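Telomerase reverse transcriptase (Candida tropicalis MYA-3404, PDB 6ZD1) probably elongates telomeres as the reverse transcriptase subunit of telomerase, copying a template within the enzyme's RNA component into repeats at chromosome ends. Local coordinates at residues T71-S76 / F194-S199; D189-F194 / C594-E599; D441-V446 / Y453-R458. One frame throughout, in Å; residues are numbered along the deposited sequence.

Contacts 1 and 2 have centres about 16 Å apart, and both use strand 193-197. Phe194 lies in a segment of each, though it makes its contact in contact 1, and the segments alternate along the chain. Contact 1 holds the loop before helix 79-93 against that strand of the RNA-binding domain. Contact 2 ties the turn leading into the same strand to the end of helix 582-596, 400 residues on. Contact 3, a local hairpin in the reverse transcriptase part, is nested inside the loop that contact 2 closes. Its centre is about 25 Å from contact 1's and 29 Å from contact 2's. The RNA-binding region thus meets the C-terminal helices directly, with the polymerase sequence between them.

Contact 1 of 3, residues T71-S76 / F194-S199; sequences TMIDYS and FYFTHS
Phe196 pushes its ring into the bend of Met72-Ser76. From CB, the ring leaves with CG anti to the carbonyl carbon (chi1 -63°), which carries it toward 72-76. There CD1 comes down on the backbone of Ser76, 3.8 Å from its CA. CE1 meets the carbonyl of Met72: the O lies in the ring plane at the edge, 3.2 Å from CE1, the slightly positive C-H rim suiting a carbonyl oxygen. The CB of Tyr75 approaches this edge too. At the tip, CZ reaches Ile73, 4.1 Å from its CA. One face of the ring carries the CB of Ser76, 3.9 Å from the centroid in a CH-pi contact shifted toward the rim.

Phe194, two residues earlier on the strand, receives a methyl of Ile73. CG2 stands over the middle of its ring, 3.4 Å from the centroid and 8° off the normal; a branched side chain can offer a methyl this squarely while its other branch leads elsewhere, here with CG1 eclipsing the backbone N (chi1 0°). Serine fits at position 76 because it is small enough to lie under a phenylalanine and can turn its hydroxyl back. Its OG donates to Ile73 O at 2.7 Å, and Ser76 N donates to the same oxygen, so the bend is gripped twice.

The side chain of Tyr195 aims elsewhere, its OH bonded to Leu116 O and its ring edge-to-face with Trp180, though its O lies against Ser76 CA and its backbone bonds to Thr77. Strand 193-197 pairs antiparallel with 180-184 in a hairpin whose sequence resembles the T motif of telomerase RNA-binding domains. The 71-76 bend lies against this hairpin just before helix 79-93, while Met72 and Tyr75 reach Leu204 on helix 198-216.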
loop_
_atom_site.group_PDB
_atom_site.type_symbol
_atom_site.label_atom_id
_atom_site.label_comp_id
_atom_site.label_asym_id
_atom_site.label_seq_id
_atom_site.Cartn_x
_atom_site.Cartn_y
_atom_site.Cartn_z
ATOM N N THR A 71 -4.554 -23.373 7.050
ATOM C CA THR A 71 -4.507 -21.924 6.794
ATOM C C THR A 71 -4.187 -21.596 5.323
ATOM O O THR A 71 -3.441 -22.345 4.680
ATOM C CB THR A 71 -3.544 -21.247 7.755
ATOM O OG1 THR A 71 -2.315 -21.978 7.753
ATOM C CG2 THR A 71 -4.097 -21.378 9.128
HETATM N N MSE A 72 -4.683 -20.472 4.788
HETATM C CA MSE A 72 -4.427 -20.164 3.354
HETATM C C MSE A 72 -2.943 -19.997 2.900
HETATM O O MSE A 72 -2.625 -20.338 1.755
HETATM C CB MSE A 72 -5.231 -18.914 2.920
HETATM C CG MSE A 72 -6.724 -18.928 3.319
HETATM SE SE MSE A 72 -7.500 -20.647 2.913
HETATM C CE MSE A 72 -6.814 -20.769 1.101
ATOM N N ILE A 73 -2.028 -19.556 3.773
ATOM C CA ILE A 73 -0.651 -19.327 3.318
ATOM C C ILE A 73 0.196 -20.587 3.244
ATOM O O ILE A 73 1.244 -20.575 2.590
ATOM C CB ILE A 73 0.118 -18.347 4.221
ATOM C CG1 ILE A 73 -0.766 -17.860 5.370
ATOM C CG2 ILE A 73 0.666 -17.183 3.398
ATOM C CD1 ILE A 73 -0.004 -17.120 6.445
ATOM N N ASP A 74 -0.224 -21.669 3.894
ATOM C CA ASP A 74 0.540 -22.912 3.870
ATOM C C ASP A 74 0.581 -23.540 2.473
ATOM O O ASP A 74 1.477 -24.342 2.176
ATOM C CB ASP A 74 -0.024 -23.860 4.922
ATOM C CG ASP A 74 0.023 -23.261 6.327
ATOM O OD1 ASP A 74 0.940 -22.449 6.602
ATOM O OD2 ASP A 74 -0.859 -23.608 7.149
ATOM N N TYR A 75 -0.386 -23.218 1.615
ATOM C CA TYR A 75 -0.349 -23.688 0.233
ATOM C C TYR A 75 0.750 -23.027 -0.599
ATOM O O TYR A 75 1.103 -23.545 -1.665
ATOM C CB TYR A 75 -1.685 -23.398 -0.450
ATOM C CG TYR A 75 -2.888 -24.110 0.115
ATOM C CD1 TYR A 75 -3.221 -25.401 -0.312
ATOM C CD2 TYR A 75 -3.708 -23.491 1.039
ATOM C CE1 TYR A 75 -4.312 -26.069 0.201
ATOM C CE2 TYR A 75 -4.812 -24.131 1.532
ATOM C CZ TYR A 75 -5.123 -25.416 1.103
ATOM O OH TYR A 75 -6.223 -26.060 1.624
ATOM N N SER A 76 1.273 -21.885 -0.166
ATOM C CA SER A 76 2.255 -21.170 -0.965
ATOM C C SER A 76 3.544 -21.974 -1.073
ATOM O O SER A 76 3.901 -22.742 -0.175
ATOM C CB SER A 76 2.549 -19.801 -0.355
ATOM O OG SER A 76 3.255 -19.914 0.872
ATOM N N PHE A 194 4.245 -13.958 -1.026
ATOM C CA PHE A 194 3.885 -15.365 -1.068
ATOM C C PHE A 194 3.619 -15.810 -2.493
ATOM O O PHE A 194 2.864 -15.162 -3.225
ATOM C CB PHE A 194 2.685 -15.621 -0.166
ATOM C CG PHE A 194 2.994 -15.398 1.276
ATOM C CD1 PHE A 194 2.332 -14.431 2.011
ATOM C CD2 PHE A 194 3.993 -16.136 1.891
ATOM C CE1 PHE A 194 2.642 -14.236 3.345
ATOM C CE2 PHE A 194 4.306 -15.939 3.220
ATOM C CZ PHE A 194 3.627 -14.991 3.949
ATOM N N TYR A 195 4.268 -16.902 -2.882
ATOM C CA TYR A 195 4.150 -17.468 -4.217
ATOM C C TYR A 195 3.177 -18.642 -4.165
ATOM O O TYR A 195 3.474 -19.680 -3.563
ATOM C CB TYR A 195 5.519 -17.903 -4.735
ATOM C CG TYR A 195 6.496 -16.765 -4.944
ATOM C CD1 TYR A 195 7.119 -16.141 -3.867
ATOM C CD2 TYR A 195 6.810 -16.326 -6.221
ATOM C CE1 TYR A 195 8.017 -15.103 -4.065
ATOM C CE2 TYR A 195 7.705 -15.296 -6.425
ATOM C CZ TYR A 195 8.304 -14.686 -5.350
ATOM O OH TYR A 195 9.195 -13.656 -5.565
ATOM N N PHE A 196 2.014 -18.469 -4.786
ATOM C CA PHE A 196 1.053 -19.543 -4.995
ATOM C C PHE A 196 1.114 -19.961 -6.455
ATOM O O PHE A 196 1.025 -19.109 -7.345
ATOM C CB PHE A 196 -0.370 -19.101 -4.637
ATOM C CG PHE A 196 -0.550 -18.731 -3.195
ATOM C CD1 PHE A 196 -0.972 -19.676 -2.273
ATOM C CD2 PHE A 196 -0.310 -17.436 -2.761
ATOM C CE1 PHE A 196 -1.145 -19.342 -0.945
ATOM C CE2 PHE A 196 -0.481 -17.095 -1.433
ATOM C CZ PHE A 196 -0.902 -18.050 -0.524
ATOM N N THR A 197 1.283 -21.259 -6.700
ATOM C CA THR A 197 1.212 -21.758 -8.067
ATOM C C THR A 197 -0.170 -21.481 -8.643
ATOM O O THR A 197 -1.177 -21.512 -7.930
ATOM C CB THR A 197 1.513 -23.256 -8.120
ATOM O OG1 THR A 197 0.464 -23.981 -7.473
ATOM C CG2 THR A 197 2.836 -23.564 -7.434
ATOM N N HIS A 198 -0.213 -21.195 -9.950
ATOM C CA HIS A 198 -1.478 -20.823 -10.580
ATOM C C HIS A 198 -2.540 -21.894 -10.365
ATOM O O HIS A 198 -3.716 -21.575 -10.157
ATOM C CB HIS A 198 -1.279 -20.573 -12.077
ATOM C CG HIS A 198 -0.466 -19.354 -12.392
ATOM N ND1 HIS A 198 -0.834 -18.087 -11.989
ATOM C CD2 HIS A 198 0.689 -19.208 -13.083
ATOM C CE1 HIS A 198 0.067 -17.214 -12.408
ATOM N NE2 HIS A 198 1.000 -17.868 -13.077
ATOM N N SER A 199 -2.143 -23.170 -10.391
ATOM C CA SER A 199 -3.112 -24.248 -10.223
ATOM C C SER A 199 -3.746 -24.218 -8.836
ATOM O O SER A 199 -4.964 -24.381 -8.699
ATOM C CB SER A 199 -2.454 -25.604 -10.494
ATOM O OG SER A 199 -1.244 -25.755 -9.770
#

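Contact 2 of 3, residues D189-F194 / C594-E599; sequences DRSKLF and CSNLSE
The flat amide of Asn596 has Ser191 over one face. Ser191 OG stands well out of the amide plane, 3.2 Å from Asn596 CG and 2.6 Å from OD1, a close approach whose angle is too poor for a hydrogen bond. At the far end of the amide, ND2 donates to Phe592 O one turn back in the helix, which fixes how the group is turned. The guanidinium of Arg190, also flat, leads away and makes a cation-pi contact with Phe600.

What holds the two segments is modest. Ser191 OG gives a weak hydrogen bond to Ser595 O at 3.2 Å, and the CA of Ser191 adds a C-H...O contact to the same carbonyl. Ser191 CB rests 3.5 Å from Ser595 OG. Further along, Ser598 OG, set anti to its own carbonyl carbon (chi1 -54°), donates weakly to Arg190 O at 3.0 Å. Serines suit this seam because their short hydroxyls can serve backbone carbonyls while the chains stay close.

Helix 582-596 ends here in an inverse gamma turn centred on Leu597. The loop joining the two strands of the RNA-binding domain's hairpin thus docks on the end of a helix from the C-terminal helical region, consistent with the ring-like closure of RNA-binding domain onto thumb known in telomerase reverse transcriptases.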
loop_
_atom_site.group_PDB
_atom_site.type_symbol
_atom_site.label_atom_id
_atom_site.label_comp_id
_atom_site.label_asym_id
_atom_site.label_seq_id
_atom_site.Cartn_x
_atom_site.Cartn_y
_atom_site.Cartn_z
ATOM N N ASP A 189 3.591 -8.666 9.919
ATOM C CA ASP A 189 4.852 -8.499 9.199
ATOM C C ASP A 189 4.558 -8.681 7.714
ATOM O O ASP A 189 4.520 -9.808 7.208
ATOM C CB ASP A 189 5.900 -9.492 9.690
ATOM C CG ASP A 189 7.255 -9.285 9.038
ATOM O OD1 ASP A 189 7.422 -8.297 8.289
ATOM O OD2 ASP A 189 8.158 -10.115 9.274
ATOM N N ARG A 190 4.350 -7.565 7.017
ATOM C CA ARG A 190 3.941 -7.584 5.619
ATOM C C ARG A 190 5.092 -7.273 4.665
ATOM O O ARG A 190 4.872 -6.730 3.577
ATOM C CB ARG A 190 2.777 -6.620 5.418
ATOM C CG ARG A 190 1.531 -7.047 6.185
ATOM C CD ARG A 190 0.679 -5.862 6.601
ATOM N NE ARG A 190 -0.706 -6.242 6.858
ATOM C CZ ARG A 190 -1.759 -5.472 6.602
ATOM N NH1 ARG A 190 -1.594 -4.271 6.065
ATOM N NH2 ARG A 190 -2.981 -5.909 6.873
ATOM N N SER A 191 6.318 -7.627 5.054
ATOM C CA SER A 191 7.408 -7.813 4.105
ATOM C C SER A 191 7.342 -9.186 3.464
ATOM O O SER A 191 8.163 -9.497 2.593
ATOM C CB SER A 191 8.771 -7.647 4.794
ATOM O OG SER A 191 8.961 -6.339 5.304
ATOM N N LYS A 192 6.383 -10.004 3.891
ATOM C CA LYS A 192 6.237 -11.370 3.416
ATOM C C LYS A 192 5.475 -11.379 2.100
ATOM O O LYS A 192 4.300 -11.003 2.050
ATOM C CB LYS A 192 5.512 -12.218 4.459
ATOM C CG LYS A 192 6.423 -13.003 5.392
ATOM C CD LYS A 192 7.171 -12.097 6.358
ATOM C CE LYS A 192 8.029 -12.911 7.316
ATOM N NZ LYS A 192 8.836 -12.050 8.221
ATOM N N LEU A 193 6.145 -11.809 1.042
ATOM C CA LEU A 193 5.509 -12.054 -0.241
ATOM C C LEU A 193 5.351 -13.554 -0.413
ATOM O O LEU A 193 6.202 -14.335 0.025
ATOM C CB LEU A 193 6.328 -11.467 -1.390
ATOM C CG LEU A 193 6.139 -9.962 -1.563
ATOM C CD1 LEU A 193 7.206 -9.401 -2.470
ATOM C CD2 LEU A 193 4.762 -9.674 -2.124
ATOM N N PHE A 194 4.245 -13.958 -1.026
ATOM C CA PHE A 194 3.885 -15.365 -1.068
ATOM C C PHE A 194 3.619 -15.810 -2.493
ATOM O O PHE A 194 2.864 -15.162 -3.225
ATOM C CB PHE A 194 2.685 -15.621 -0.166
ATOM C CG PHE A 194 2.994 -15.398 1.276
ATOM C CD1 PHE A 194 2.332 -14.431 2.011
ATOM C CD2 PHE A 194 3.993 -16.136 1.891
ATOM C CE1 PHE A 194 2.642 -14.236 3.345
ATOM C CE2 PHE A 194 4.306 -15.939 3.220
ATOM C CZ PHE A 194 3.627 -14.991 3.949
ATOM N N CYS A 594 12.345 -0.974 0.283
ATOM C CA CYS A 594 11.355 -1.489 -0.660
ATOM C C CYS A 594 10.649 -2.720 -0.118
ATOM O O CYS A 594 9.477 -2.947 -0.433
ATOM C CB CYS A 594 12.008 -1.810 -2.003
ATOM S SG CYS A 594 12.705 -0.378 -2.830
ATOM N N SER A 595 11.337 -3.523 0.697
ATOM C CA SER A 595 10.709 -4.728 1.224
ATOM C C SER A 595 9.589 -4.394 2.199
ATOM O O SER A 595 8.623 -5.157 2.312
ATOM C CB SER A 595 11.753 -5.613 1.905
ATOM O OG SER A 595 11.157 -6.783 2.443
ATOM N N ASN A 596 9.685 -3.261 2.896
ATOM C CA ASN A 596 8.669 -2.881 3.864
ATOM C C ASN A 596 7.697 -1.838 3.335
ATOM O O ASN A 596 6.715 -1.532 4.017
ATOM C CB ASN A 596 9.331 -2.356 5.146
ATOM C CG ASN A 596 10.121 -3.426 5.868
ATOM O OD1 ASN A 596 9.577 -4.176 6.679
ATOM N ND2 ASN A 596 11.409 -3.510 5.570
ATOM N N LEU A 597 7.929 -1.300 2.136
ATOM C CA LEU A 597 7.064 -0.264 1.574
ATOM C C LEU A 597 5.978 -0.939 0.741
ATOM O O LEU A 597 6.015 -0.967 -0.490
ATOM C CB LEU A 597 7.875 0.727 0.752
ATOM C CG LEU A 597 7.100 1.941 0.235
ATOM C CD1 LEU A 597 6.779 2.903 1.374
ATOM C CD2 LEU A 597 7.862 2.640 -0.884
ATOM N N SER A 598 4.990 -1.488 1.438
ATOM C CA SER A 598 3.925 -2.233 0.789
ATOM C C SER A 598 2.882 -1.295 0.186
ATOM O O SER A 598 2.753 -0.129 0.569
ATOM C CB SER A 598 3.268 -3.185 1.781
ATOM O OG SER A 598 4.230 -4.015 2.405
ATOM N N GLU A 599 2.119 -1.834 -0.769
ATOM C CA GLU A 599 1.153 -1.019 -1.500
ATOM C C GLU A 599 0.015 -0.532 -0.610
ATOM O O GLU A 599 -0.461 0.596 -0.787
ATOM C CB GLU A 599 0.581 -1.812 -2.679
ATOM C CG GLU A 599 1.588 -2.138 -3.772
ATOM C CD GLU A 599 0.988 -2.958 -4.905
ATOM O OE1 GLU A 599 -0.238 -3.206 -4.886
ATOM O OE2 GLU A 599 1.746 -3.356 -5.817
#

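Contact 3 of 3, residues D441-V446 / Y453-R458; sequences DATCLV and YDLFKR
Val446 and Phe456 cross at about a right angle, the valine's two methyls meeting the CD1-CE1 side of the ring obliquely. CG2 comes 3.5 Å from Phe456 CE1, and CG1 lies 3.7 Å from CD1. Cys444 shares this face: its SG, slim enough to sit close to the strand, is 4.0 Å from Phe456 CB. Leu217 of strand 217-220 touches both Cys444 and Phe456, so these two and Val446 form an apolar patch with it.

On the opposite face Leu445 and Leu455 lie side by side, with Leu445 CG 3.7 Å from Leu455 CD1. Leu254 of helix 254-258 packs on both, a suitable place for two flexible aliphatic chains.

Backbone bonds set this register. Cys444 and Phe456 form an antiparallel hydrogen-bonded pair, N to O at 2.8 Å in each direction, and Val446 N also donates to Asp454 O, whereas Leu445 and Leu455 are a non-hydrogen-bonded pair. The result is a beta hairpin that forms the middle of a mixed sheet, flanked by 217-220 and 231-237 in what is probably the fingers of the reverse transcriptase; the second strand runs on toward a sequence resembling polymerase motif B'.

At the turn end, Tyr453 takes left-handed backbone angles and presents its ring edge to Val446 O, 3.3 Å from CD2, while its ring meets Phe257. At the other end Lys457 crosses Thr443 obliquely. Its chain leaves extended, then bends at chi3 and chi4 (both -66°), bringing NZ within 3.3 Å of Thr443 CG2. The hydroxyl of Thr443, on its other branch, is hydrogen-bonded to Asn231 ND2. Asp441 OD2 is 4.6 Å from Lys457 NZ, where attraction is likely, and the lysine may offset the nearby charge of Glu224.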
loop_
_atom_site.group_PDB
_atom_site.type_symbol
_atom_site.label_atom_id
_atom_site.label_comp_id
_atom_site.label_asym_id
_atom_site.label_seq_id
_atom_site.Cartn_x
_atom_site.Cartn_y
_atom_site.Cartn_z
ATOM N N ASP A 441 -24.431 1.320 -7.228
ATOM C CA ASP A 441 -24.182 0.696 -8.521
ATOM C C ASP A 441 -22.841 -0.019 -8.594
ATOM O O ASP A 441 -22.439 -0.443 -9.682
ATOM C CB ASP A 441 -24.269 1.733 -9.645
ATOM C CG ASP A 441 -25.585 2.482 -9.651
ATOM O OD1 ASP A 441 -25.566 3.713 -9.448
ATOM O OD2 ASP A 441 -26.639 1.842 -9.849
ATOM N N ALA A 442 -22.136 -0.166 -7.476
ATOM C CA ALA A 442 -20.865 -0.878 -7.493
ATOM C C ALA A 442 -21.110 -2.351 -7.798
ATOM O O ALA A 442 -21.895 -3.014 -7.110
ATOM C CB ALA A 442 -20.139 -0.713 -6.160
ATOM N N THR A 443 -20.464 -2.854 -8.847
ATOM C CA THR A 443 -20.552 -4.253 -9.236
ATOM C C THR A 443 -19.149 -4.826 -9.373
ATOM O O THR A 443 -18.175 -4.098 -9.581
ATOM C CB THR A 443 -21.321 -4.438 -10.556
ATOM O OG1 THR A 443 -20.667 -3.710 -11.604
ATOM C CG2 THR A 443 -22.752 -3.945 -10.417
ATOM N N CYS A 444 -19.055 -6.151 -9.258
ATOM C CA CYS A 444 -17.789 -6.853 -9.393
ATOM C C CYS A 444 -17.942 -8.018 -10.359
ATOM O O CYS A 444 -19.034 -8.566 -10.539
ATOM C CB CYS A 444 -17.258 -7.365 -8.042
ATOM S SG CYS A 444 -18.110 -8.805 -7.377
ATOM N N LEU A 445 -16.833 -8.368 -11.002
ATOM C CA LEU A 445 -16.766 -9.498 -11.916
ATOM C C LEU A 445 -16.128 -10.680 -11.200
ATOM O O LEU A 445 -15.131 -10.515 -10.487
ATOM C CB LEU A 445 -15.963 -9.146 -13.169
ATOM C CG LEU A 445 -16.623 -8.236 -14.207
ATOM C CD1 LEU A 445 -16.636 -6.777 -13.768
ATOM C CD2 LEU A 445 -15.928 -8.390 -15.546
ATOM N N VAL A 446 -16.712 -11.859 -11.368
ATOM C CA VAL A 446 -16.182 -13.082 -10.778
ATOM C C VAL A 446 -15.885 -14.065 -11.902
ATOM O O VAL A 446 -16.637 -14.155 -12.880
ATOM C CB VAL A 446 -17.147 -13.692 -9.733
ATOM C CG1 VAL A 446 -17.712 -12.603 -8.830
ATOM C CG2 VAL A 446 -18.270 -14.477 -10.395
ATOM N N TYR A 453 -17.358 -14.920 -16.654
ATOM C CA TYR A 453 -17.185 -13.636 -15.967
ATOM C C TYR A 453 -18.525 -12.937 -15.695
ATOM O O TYR A 453 -18.825 -11.874 -16.245
ATOM C CB TYR A 453 -16.252 -12.718 -16.764
ATOM C CG TYR A 453 -14.800 -12.823 -16.378
ATOM C CD1 TYR A 453 -13.800 -12.685 -17.330
ATOM C CD2 TYR A 453 -14.426 -13.042 -15.061
ATOM C CE1 TYR A 453 -12.468 -12.770 -16.983
ATOM C CE2 TYR A 453 -13.097 -13.130 -14.704
ATOM C CZ TYR A 453 -12.122 -12.994 -15.669
ATOM O OH TYR A 453 -10.795 -13.082 -15.317
ATOM N N ASP A 454 -19.357 -13.585 -14.878
ATOM C CA ASP A 454 -20.609 -12.977 -14.435
ATOM C C ASP A 454 -20.358 -11.725 -13.592
ATOM O O ASP A 454 -19.265 -11.504 -13.061
ATOM C CB ASP A 454 -21.433 -13.967 -13.613
ATOM C CG ASP A 454 -21.936 -15.133 -14.429
ATOM O OD1 ASP A 454 -22.369 -14.920 -15.583
ATOM O OD2 ASP A 454 -21.895 -16.270 -13.914
ATOM N N LEU A 455 -21.407 -10.912 -13.456
ATOM C CA LEU A 455 -21.385 -9.688 -12.661
ATOM C C LEU A 455 -22.230 -9.841 -11.402
ATOM O O LEU A 455 -23.342 -10.378 -11.451
ATOM C CB LEU A 455 -21.905 -8.495 -13.464
ATOM C CG LEU A 455 -20.864 -7.640 -14.177
ATOM C CD1 LEU A 455 -20.165 -8.445 -15.259
ATOM C CD2 LEU A 455 -21.516 -6.397 -14.754
ATOM N N PHE A 456 -21.712 -9.334 -10.284
ATOM C CA PHE A 456 -22.385 -9.410 -8.995
ATOM C C PHE A 456 -22.431 -8.037 -8.336
ATOM O O PHE A 456 -21.525 -7.218 -8.501
ATOM C CB PHE A 456 -21.691 -10.403 -8.058
ATOM C CG PHE A 456 -21.960 -11.842 -8.389
ATOM C CD1 PHE A 456 -21.366 -12.441 -9.490
ATOM C CD2 PHE A 456 -22.797 -12.602 -7.592
ATOM C CE1 PHE A 456 -21.613 -13.768 -9.793
ATOM C CE2 PHE A 456 -23.046 -13.927 -7.886
ATOM C CZ PHE A 456 -22.452 -14.512 -8.989
ATOM N N LYS A 457 -23.504 -7.796 -7.588
ATOM C CA LYS A 457 -23.682 -6.590 -6.796
ATOM C C LYS A 457 -23.770 -6.968 -5.321
ATOM O O LYS A 457 -24.076 -8.110 -4.970
ATOM C CB LYS A 457 -24.942 -5.824 -7.234
ATOM C CG LYS A 457 -25.042 -4.395 -6.715
ATOM C CD LYS A 457 -26.368 -3.757 -7.109
ATOM C CE LYS A 457 -26.468 -3.562 -8.615
ATOM N NZ LYS A 457 -25.479 -2.567 -9.119
ATOM N N ARG A 458 -23.501 -5.997 -4.452
ATOM C CA ARG A 458 -23.537 -6.240 -3.016
ATOM C C ARG A 458 -24.962 -6.147 -2.488
ATOM O O ARG A 458 -25.704 -5.224 -2.838
ATOM C CB ARG A 458 -22.646 -5.240 -2.283
ATOM C CG ARG A 458 -21.177 -5.385 -2.591
ATOM C CD ARG A 458 -20.342 -4.734 -1.511
ATOM N NE ARG A 458 -20.605 -5.336 -0.208
ATOM C CZ ARG A 458 -19.980 -6.417 0.253
ATOM N NH1 ARG A 458 -19.054 -7.013 -0.486
ATOM N NH2 ARG A 458 -20.280 -6.905 1.448
#